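Local coordinates for protein transcriptional regulator, PadR family (Bacillus cereus, PDB 4ESB) that probably binds DNA as a dimeric winged helix-turn-helix regulator of the PadR family and so controls transcription, at residues 8-13 and 46-51; 15-20 and 30-35; 25-30 and 71-76. All coordinates share one frame; numbering follows the deposited sequence.

In the fold
From the N terminus, helix 10-20 enters the first two contacts of this winged-helix domain. Its opening turn meets helix 42-54 in contact 1, closing a long, mostly helical loop. Its later turns meet helix 25-34 in contact 2, a shorter closure that falls wholly within that loop. Contact 3 starts from the first turns of helix 25-34 and reaches strand 70-76, crossing both of the others along the chain. Contacts 1 and 2 thus unite helices 10-20, 25-34 and 42-54, and contact 3 fastens them to the wing sheet; L49 packs on L28 and I18 on the backbone of strand 70-76.

Contact 1: 8-13 and 46-51; sequences GVLEGC and YPLLLR
L48 meets the first turn of helix 10-20 with both of its methyl groups, each given a different neighbour. Its CD2 lies 4.0 Å from CD2 of L10, while its CD1 comes within 3.9 Å of E11 OE1. In L48 the first torsion swings CG away from the backbone N (chi1 173°), which carries the fork across to helix 10-20. The two leucines cross obliquely, methyl against methyl.

Beside this apolar pair runs a charged one. E11 brings its carboxylate closer to helix 42-54 than the direction of its CB would suggest, and OE1 forms a salt bridge with R51 NH2 at 3.4 Å. R51 bends at chi3 (78°) to meet it, and the carboxylate and guanidinium planes stand 77° apart, so the two groups do not pair flat side by side. The other terminal nitrogen, R51 NH1, is engaged by E55, so the guanidinium is shared between two acids. L10 also packs on F37 and on L32 of helix 25-34. A leucine contact flanked by an ion pair here joins the N-terminal helix to the presumed recognition helix of a winged helix-turn-helix domain.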
# COMPACT_ATOMS: atom_id res chain seq x y z
N GLY A 8 4.42 -3.70 -2.16
CA GLY A 8 3.15 -4.16 -1.64
C GLY A 8 2.14 -4.38 -2.76
O GLY A 8 1.41 -5.38 -2.77
N VAL A 9 2.11 -3.45 -3.71
CA VAL A 9 1.11 -3.44 -4.76
C VAL A 9 1.63 -3.99 -6.09
O VAL A 9 0.91 -3.98 -7.09
CB VAL A 9 0.61 -2.01 -5.02
CG1 VAL A 9 0.05 -1.40 -3.74
CG2 VAL A 9 1.74 -1.15 -5.58
N LEU A 10 2.86 -4.47 -6.11
CA LEU A 10 3.51 -4.89 -7.35
C LEU A 10 2.91 -6.19 -7.89
O LEU A 10 2.73 -6.34 -9.10
CB LEU A 10 5.01 -5.04 -7.14
CG LEU A 10 5.86 -5.48 -8.34
CD1 LEU A 10 5.78 -4.47 -9.48
CD2 LEU A 10 7.30 -5.68 -7.90
N GLU A 11 2.62 -7.13 -7.00
CA GLU A 11 2.01 -8.39 -7.39
C GLU A 11 0.66 -8.14 -8.07
O GLU A 11 0.34 -8.78 -9.07
CB GLU A 11 1.83 -9.30 -6.17
CG GLU A 11 1.17 -10.64 -6.47
CD GLU A 11 1.47 -11.69 -5.42
OE1 GLU A 11 2.24 -11.39 -4.48
OE2 GLU A 11 0.92 -12.81 -5.52
N GLY A 12 -0.11 -7.21 -7.51
CA GLY A 12 -1.41 -6.88 -8.05
C GLY A 12 -1.35 -6.21 -9.41
O GLY A 12 -2.18 -6.47 -10.28
N CYS A 13 -0.36 -5.35 -9.60
CA CYS A 13 -0.20 -4.63 -10.86
C CYS A 13 0.32 -5.57 -11.94
O CYS A 13 0.01 -5.42 -13.12
CB CYS A 13 0.74 -3.44 -10.69
SG CYS A 13 0.04 -2.11 -9.68
N TYR A 46 12.03 -11.52 -10.76
CA TYR A 46 12.05 -12.92 -11.17
C TYR A 46 11.55 -13.85 -10.07
O TYR A 46 10.68 -14.69 -10.31
CB TYR A 46 13.45 -13.35 -11.62
CG TYR A 46 13.51 -14.75 -12.15
CD1 TYR A 46 12.72 -15.13 -13.23
CD2 TYR A 46 14.35 -15.70 -11.58
CE1 TYR A 46 12.77 -16.42 -13.73
CE2 TYR A 46 14.40 -16.99 -12.07
CZ TYR A 46 13.61 -17.34 -13.14
OH TYR A 46 13.66 -18.62 -13.64
N PRO A 47 12.09 -13.70 -8.85
CA PRO A 47 11.67 -14.59 -7.76
C PRO A 47 10.18 -14.45 -7.45
O PRO A 47 9.54 -15.40 -7.00
CB PRO A 47 12.51 -14.12 -6.57
CG PRO A 47 13.63 -13.32 -7.16
CD PRO A 47 13.06 -12.70 -8.39
N LEU A 48 9.63 -13.26 -7.68
CA LEU A 48 8.21 -13.02 -7.49
C LEU A 48 7.41 -13.74 -8.58
O LEU A 48 6.33 -14.26 -8.31
CB LEU A 48 7.91 -11.52 -7.51
CG LEU A 48 6.44 -11.10 -7.49
CD1 LEU A 48 5.72 -11.69 -6.29
CD2 LEU A 48 6.32 -9.59 -7.51
N LEU A 49 7.93 -13.77 -9.80
CA LEU A 49 7.27 -14.47 -10.89
C LEU A 49 7.28 -15.98 -10.66
O LEU A 49 6.32 -16.67 -10.99
CB LEU A 49 7.94 -14.16 -12.24
CG LEU A 49 7.72 -12.78 -12.87
CD1 LEU A 49 8.43 -12.75 -14.21
CD2 LEU A 49 6.25 -12.46 -13.03
N LEU A 50 8.38 -16.48 -10.10
CA LEU A 50 8.50 -17.91 -9.83
C LEU A 50 7.48 -18.32 -8.78
O LEU A 50 6.94 -19.42 -8.81
CB LEU A 50 9.90 -18.24 -9.32
CG LEU A 50 11.05 -18.27 -10.33
CD1 LEU A 50 12.37 -18.41 -9.61
CD2 LEU A 50 10.86 -19.40 -11.33
N ARG A 51 7.23 -17.42 -7.84
CA ARG A 51 6.35 -17.69 -6.72
C ARG A 51 4.89 -17.57 -7.14
O ARG A 51 4.06 -18.39 -6.76
CB ARG A 51 6.66 -16.73 -5.57
CG ARG A 51 5.86 -16.98 -4.31
CD ARG A 51 6.44 -16.20 -3.14
NE ARG A 51 6.08 -14.79 -3.18
CZ ARG A 51 4.92 -14.30 -2.73
NH1 ARG A 51 4.00 -15.11 -2.22
NH2 ARG A 51 4.68 -13.00 -2.80

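Contact 2: 15-20 and 30-35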
# COMPACT_ATOMS: atom_id res chain seq x y z
N LEU A 15 -0.49 -8.80 -11.98
CA LEU A 15 -1.67 -9.57 -12.34
C LEU A 15 -2.56 -8.77 -13.29
O LEU A 15 -3.09 -9.31 -14.26
CB LEU A 15 -2.48 -9.98 -11.11
CG LEU A 15 -1.88 -11.04 -10.19
CD1 LEU A 15 -2.74 -11.22 -8.95
CD2 LEU A 15 -1.73 -12.37 -10.92
N TYR A 16 -2.71 -7.47 -13.01
CA TYR A 16 -3.53 -6.63 -13.87
C TYR A 16 -2.99 -6.64 -15.29
O TYR A 16 -3.73 -6.87 -16.25
CB TYR A 16 -3.56 -5.18 -13.37
CG TYR A 16 -4.36 -4.29 -14.30
CD1 TYR A 16 -5.75 -4.34 -14.30
CD2 TYR A 16 -3.73 -3.43 -15.18
CE1 TYR A 16 -6.48 -3.54 -15.15
CE2 TYR A 16 -4.45 -2.63 -16.04
CZ TYR A 16 -5.83 -2.68 -16.02
OH TYR A 16 -6.56 -1.88 -16.87
N ILE A 17 -1.69 -6.39 -15.42
CA ILE A 17 -1.05 -6.30 -16.73
C ILE A 17 -1.17 -7.62 -17.49
O ILE A 17 -1.56 -7.63 -18.66
CB ILE A 17 0.43 -5.90 -16.59
CG1 ILE A 17 0.53 -4.41 -16.28
CG2 ILE A 17 1.19 -6.23 -17.87
CD1 ILE A 17 1.84 -4.00 -15.65
N ILE A 18 -0.85 -8.72 -16.82
CA ILE A 18 -0.93 -10.04 -17.45
C ILE A 18 -2.37 -10.40 -17.81
O ILE A 18 -2.61 -11.09 -18.80
CB ILE A 18 -0.34 -11.13 -16.54
CG1 ILE A 18 1.16 -10.89 -16.33
CG2 ILE A 18 -0.56 -12.51 -17.15
CD1 ILE A 18 1.87 -11.99 -15.57
N SER A 19 -3.32 -9.93 -17.01
CA SER A 19 -4.73 -10.23 -17.26
C SER A 19 -5.19 -9.56 -18.55
O SER A 19 -6.13 -10.03 -19.20
CB SER A 19 -5.62 -9.79 -16.09
OG SER A 19 -5.96 -8.41 -16.14
N GLN A 20 -4.52 -8.48 -18.92
CA GLN A 20 -4.92 -7.69 -20.08
C GLN A 20 -4.18 -8.10 -21.35
O GLN A 20 -4.68 -7.89 -22.45
CB GLN A 20 -4.70 -6.20 -19.80
CG GLN A 20 -5.64 -5.63 -18.75
CD GLN A 20 -7.10 -5.74 -19.15
OE1 GLN A 20 -7.48 -5.38 -20.26
NE2 GLN A 20 -7.93 -6.25 -18.24
N THR A 30 9.40 -4.07 -18.91
CA THR A 30 9.43 -2.84 -19.69
C THR A 30 8.15 -2.05 -19.43
O THR A 30 8.21 -0.85 -19.16
CB THR A 30 9.56 -3.10 -21.21
OG1 THR A 30 10.85 -3.66 -21.50
CG2 THR A 30 9.39 -1.80 -21.99
N LYS A 31 7.01 -2.72 -19.50
CA LYS A 31 5.73 -2.07 -19.23
C LYS A 31 5.70 -1.53 -17.80
O LYS A 31 5.22 -0.42 -17.57
CB LYS A 31 4.56 -3.04 -19.45
CG LYS A 31 4.28 -3.36 -20.92
CD LYS A 31 2.89 -3.95 -21.08
CE LYS A 31 2.71 -4.63 -22.43
NZ LYS A 31 2.69 -3.66 -23.57
N LEU A 32 6.20 -2.32 -16.85
CA LEU A 32 6.25 -1.88 -15.46
C LEU A 32 7.08 -0.62 -15.33
O LEU A 32 6.67 0.33 -14.66
CB LEU A 32 6.81 -2.99 -14.55
CG LEU A 32 5.90 -4.19 -14.26
CD1 LEU A 32 6.65 -5.23 -13.45
CD2 LEU A 32 4.64 -3.76 -13.53
N ASN A 33 8.25 -0.60 -15.97
CA ASN A 33 9.10 0.59 -15.97
C ASN A 33 8.38 1.82 -16.51
O ASN A 33 8.41 2.89 -15.90
CB ASN A 33 10.36 0.36 -16.81
CG ASN A 33 11.33 -0.60 -16.16
OD1 ASN A 33 11.32 -0.79 -14.94
ND2 ASN A 33 12.18 -1.21 -16.97
N LYS A 34 7.71 1.66 -17.65
CA LYS A 34 7.12 2.80 -18.35
C LYS A 34 5.80 3.24 -17.73
O LYS A 34 5.24 4.27 -18.12
CB LYS A 34 6.94 2.48 -19.84
CG LYS A 34 6.45 3.66 -20.66
CD LYS A 34 6.52 3.38 -22.14
CE LYS A 34 6.02 4.58 -22.93
NZ LYS A 34 6.05 4.35 -24.39
N HIS A 35 5.29 2.47 -16.78
CA HIS A 35 4.11 2.89 -16.02
C HIS A 35 4.49 3.38 -14.62
O HIS A 35 3.62 3.64 -13.80
CB HIS A 35 3.07 1.76 -15.94
CG HIS A 35 2.24 1.63 -17.17
ND1 HIS A 35 1.02 2.26 -17.32
CD2 HIS A 35 2.45 0.94 -18.32
CE1 HIS A 35 0.51 1.97 -18.50
NE2 HIS A 35 1.36 1.17 -19.13
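I17 faces helix 25-34 from the middle of helix 10-20, and two successive residues of the second segment receive its branches. At the start of that segment, T30 OG1 hydrogen-bonds the carbonyl O of Y26 in its own helix. K31 is the first to touch: its CD lies 4.3 Å from I17 CG2, so the aliphatic part of the lysine flanks the isoleucine. The CB of K31 points at helix 10-20, but the chain then leads its end away, and the NZ has a long, weak ion pair with E21 as well as a weak hydrogen bond to a glycerol, probably from the crystallisation liquor.

L32 follows and makes the closer approach. Its CB does not aim straight at helix 10-20, yet the fork comes nearer, and CD2 stands 3.5 Å from I17 CD1. In I17 the CG1 branch lies opposite the carbonyl carbon (chi1 -76°) and carries CD1 to this meeting, while CG2 is left for K31; one side chain thereby serves two neighbours. L32 also packs on F37 and V40, which extends the apolar patch beyond the two helices.

The second subunit covers part of the same region: its L101 packs on both I17 and H35, so I17 also takes part in the dimer interface. Such an apolar meeting of the first two helices belongs to the three-helix core of the winged helix-turn-helix fold.

Contact 3: 25-30 and 71-76; sequences GYELST and RKYYHI. With SO4 (sulfate ion), chain B.
G25 and Y74 meet where the first turn of a helix faces the wing of a winged helix-turn-helix domain, strand 70-76 being the middle strand of its small sheet. The helix and strand segments run at 56° to each other, with axes 8.9 Å apart at closest approach. Y74 turns its ring toward the helix and presents an edge: its CE2 is 4.1 Å from the N of G25, which lies near the ring plane. Y74 is buried and also touches I18, I58 and Q53.

The neighbouring tyrosine is disposed differently. Y73 sets out across the line to the helix, but its ring swings nearer, and CE1 comes to 4.0 Å from E27 OE2. The ring and carboxylate planes are 83° apart, with the oxygen approaching obliquely. E27 is fully extended, its CG turned away from the backbone N (chi1 -171°), and so spans the gap; OE2 accepts a bond from the backbone N of Y24. The hydroxyl of Y73 is held by S65, while its ring meets that of Y24 almost perpendicularly; R71 makes a cation-pi contact with the same Y24.

Upstream on the strand, the R71 side chain and the backbone N of K72 bind a sulfate, probably from the crystallisation liquor. R71 runs extended to NE and hydrogen-bonds sulfate O1 through NH1, at the edge of its guanidinium, over 2.9 Å; the straighter hydrogen bond runs from K72 N to sulfate O4, 2.7 Å. An anion beside the wing and the start of this helix is at least compatible with a DNA-binding surface. One water completes the join: it accepts from the N of G25 at 2.8 Å and lies 3.0 Å from the O of K72 and 3.1 Å from sulfate O3.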
# COMPACT_ATOMS: atom_id res chain seq x y z
N GLY A 25 8.74 -12.14 -20.10
CA GLY A 25 9.42 -11.49 -18.99
C GLY A 25 9.89 -10.07 -19.27
O GLY A 25 9.59 -9.15 -18.51
N TYR A 26 10.62 -9.90 -20.36
CA TYR A 26 11.21 -8.60 -20.69
C TYR A 26 10.13 -7.59 -21.03
O TYR A 26 10.20 -6.42 -20.66
CB TYR A 26 12.19 -8.74 -21.85
CG TYR A 26 12.66 -7.42 -22.40
CD1 TYR A 26 13.50 -6.60 -21.65
CD2 TYR A 26 12.27 -6.98 -23.66
CE1 TYR A 26 13.93 -5.39 -22.15
CE2 TYR A 26 12.70 -5.78 -24.16
CZ TYR A 26 13.53 -4.98 -23.40
OH TYR A 26 13.96 -3.77 -23.89
N GLU A 27 9.12 -8.06 -21.76
CA GLU A 27 7.97 -7.24 -22.13
C GLU A 27 7.26 -6.74 -20.87
O GLU A 27 6.83 -5.58 -20.80
CB GLU A 27 7.02 -8.07 -22.98
CG GLU A 27 5.87 -7.30 -23.62
CD GLU A 27 4.95 -8.22 -24.41
OE1 GLU A 27 3.98 -7.71 -25.00
OE2 GLU A 27 5.20 -9.44 -24.42
N LEU A 28 7.14 -7.61 -19.88
CA LEU A 28 6.46 -7.27 -18.63
C LEU A 28 7.18 -6.15 -17.88
O LEU A 28 6.57 -5.14 -17.53
CB LEU A 28 6.37 -8.51 -17.73
CG LEU A 28 5.81 -8.28 -16.32
CD1 LEU A 28 4.40 -7.69 -16.38
CD2 LEU A 28 5.81 -9.57 -15.52
N SER A 29 8.47 -6.33 -17.64
CA SER A 29 9.25 -5.37 -16.86
C SER A 29 9.38 -4.03 -17.58
O SER A 29 9.47 -2.98 -16.95
CB SER A 29 10.63 -5.93 -16.54
OG SER A 29 11.48 -5.82 -17.67
N THR A 30 9.40 -4.07 -18.91
CA THR A 30 9.43 -2.84 -19.69
C THR A 30 8.15 -2.05 -19.43
O THR A 30 8.21 -0.85 -19.16
CB THR A 30 9.56 -3.10 -21.21
OG1 THR A 30 10.85 -3.66 -21.50
CG2 THR A 30 9.39 -1.80 -21.99
N ARG A 71 8.90 -17.80 -27.24
CA ARG A 71 9.14 -17.17 -25.95
C ARG A 71 8.21 -17.75 -24.90
O ARG A 71 7.21 -18.39 -25.23
CB ARG A 71 8.91 -15.66 -26.06
CG ARG A 71 9.80 -14.96 -27.08
CD ARG A 71 9.50 -13.48 -27.15
NE ARG A 71 10.31 -12.79 -28.15
CZ ARG A 71 11.58 -12.45 -27.98
NH1 ARG A 71 12.21 -12.74 -26.85
NH2 ARG A 71 12.24 -11.83 -28.95
N LYS A 72 8.53 -17.52 -23.63
CA LYS A 72 7.69 -17.99 -22.53
C LYS A 72 6.72 -16.88 -22.11
O LYS A 72 7.06 -16.03 -21.29
CB LYS A 72 8.57 -18.43 -21.36
CG LYS A 72 7.79 -18.93 -20.15
CD LYS A 72 8.69 -19.74 -19.22
CE LYS A 72 7.97 -20.09 -17.92
NZ LYS A 72 8.91 -20.48 -16.83
N TYR A 73 5.52 -16.91 -22.68
CA TYR A 73 4.50 -15.92 -22.38
C TYR A 73 3.70 -16.33 -21.14
O TYR A 73 3.38 -17.50 -20.97
CB TYR A 73 3.54 -15.77 -23.56
CG TYR A 73 4.12 -15.06 -24.76
CD1 TYR A 73 4.05 -13.68 -24.88
CD2 TYR A 73 4.73 -15.77 -25.79
CE1 TYR A 73 4.58 -13.02 -25.98
CE2 TYR A 73 5.26 -15.13 -26.89
CZ TYR A 73 5.18 -13.76 -26.98
OH TYR A 73 5.70 -13.11 -28.08
N TYR A 74 3.39 -15.36 -20.29
CA TYR A 74 2.62 -15.62 -19.08
C TYR A 74 1.16 -15.22 -19.26
O TYR A 74 0.86 -14.16 -19.82
CB TYR A 74 3.20 -14.86 -17.89
CG TYR A 74 4.60 -15.27 -17.50
CD1 TYR A 74 4.82 -16.39 -16.71
CD2 TYR A 74 5.70 -14.52 -17.91
CE1 TYR A 74 6.10 -16.76 -16.34
CE2 TYR A 74 6.98 -14.88 -17.54
CZ TYR A 74 7.17 -16.00 -16.76
OH TYR A 74 8.45 -16.37 -16.40
N HIS A 75 0.25 -16.07 -18.79
CA HIS A 75 -1.16 -15.71 -18.72
C HIS A 75 -1.70 -15.97 -17.32
O HIS A 75 -1.11 -16.72 -16.55
CB HIS A 75 -1.98 -16.48 -19.76
CG HIS A 75 -2.03 -17.96 -19.53
ND1 HIS A 75 -2.72 -18.53 -18.49
CD2 HIS A 75 -1.47 -18.98 -20.22
CE1 HIS A 75 -2.59 -19.84 -18.54
NE2 HIS A 75 -1.83 -20.14 -19.58
N ILE A 76 -2.82 -15.34 -17.01
CA ILE A 76 -3.40 -15.38 -15.67
C ILE A 76 -4.34 -16.58 -15.54
O ILE A 76 -5.03 -16.95 -16.50
CB ILE A 76 -4.18 -14.08 -15.38
CG1 ILE A 76 -4.43 -13.91 -13.88
CG2 ILE A 76 -5.50 -14.05 -16.16
CD1 ILE A 76 -4.91 -12.52 -13.51
S SO4 B . 11.86 -15.23 -23.27
O1 SO4 B . 12.10 -14.39 -24.44
O2 SO4 B . 12.76 -16.38 -23.29
O3 SO4 B . 12.08 -14.46 -22.05
O4 SO4 B . 10.48 -15.70 -23.29
O HOH W 1 9.62 -14.80 -20.24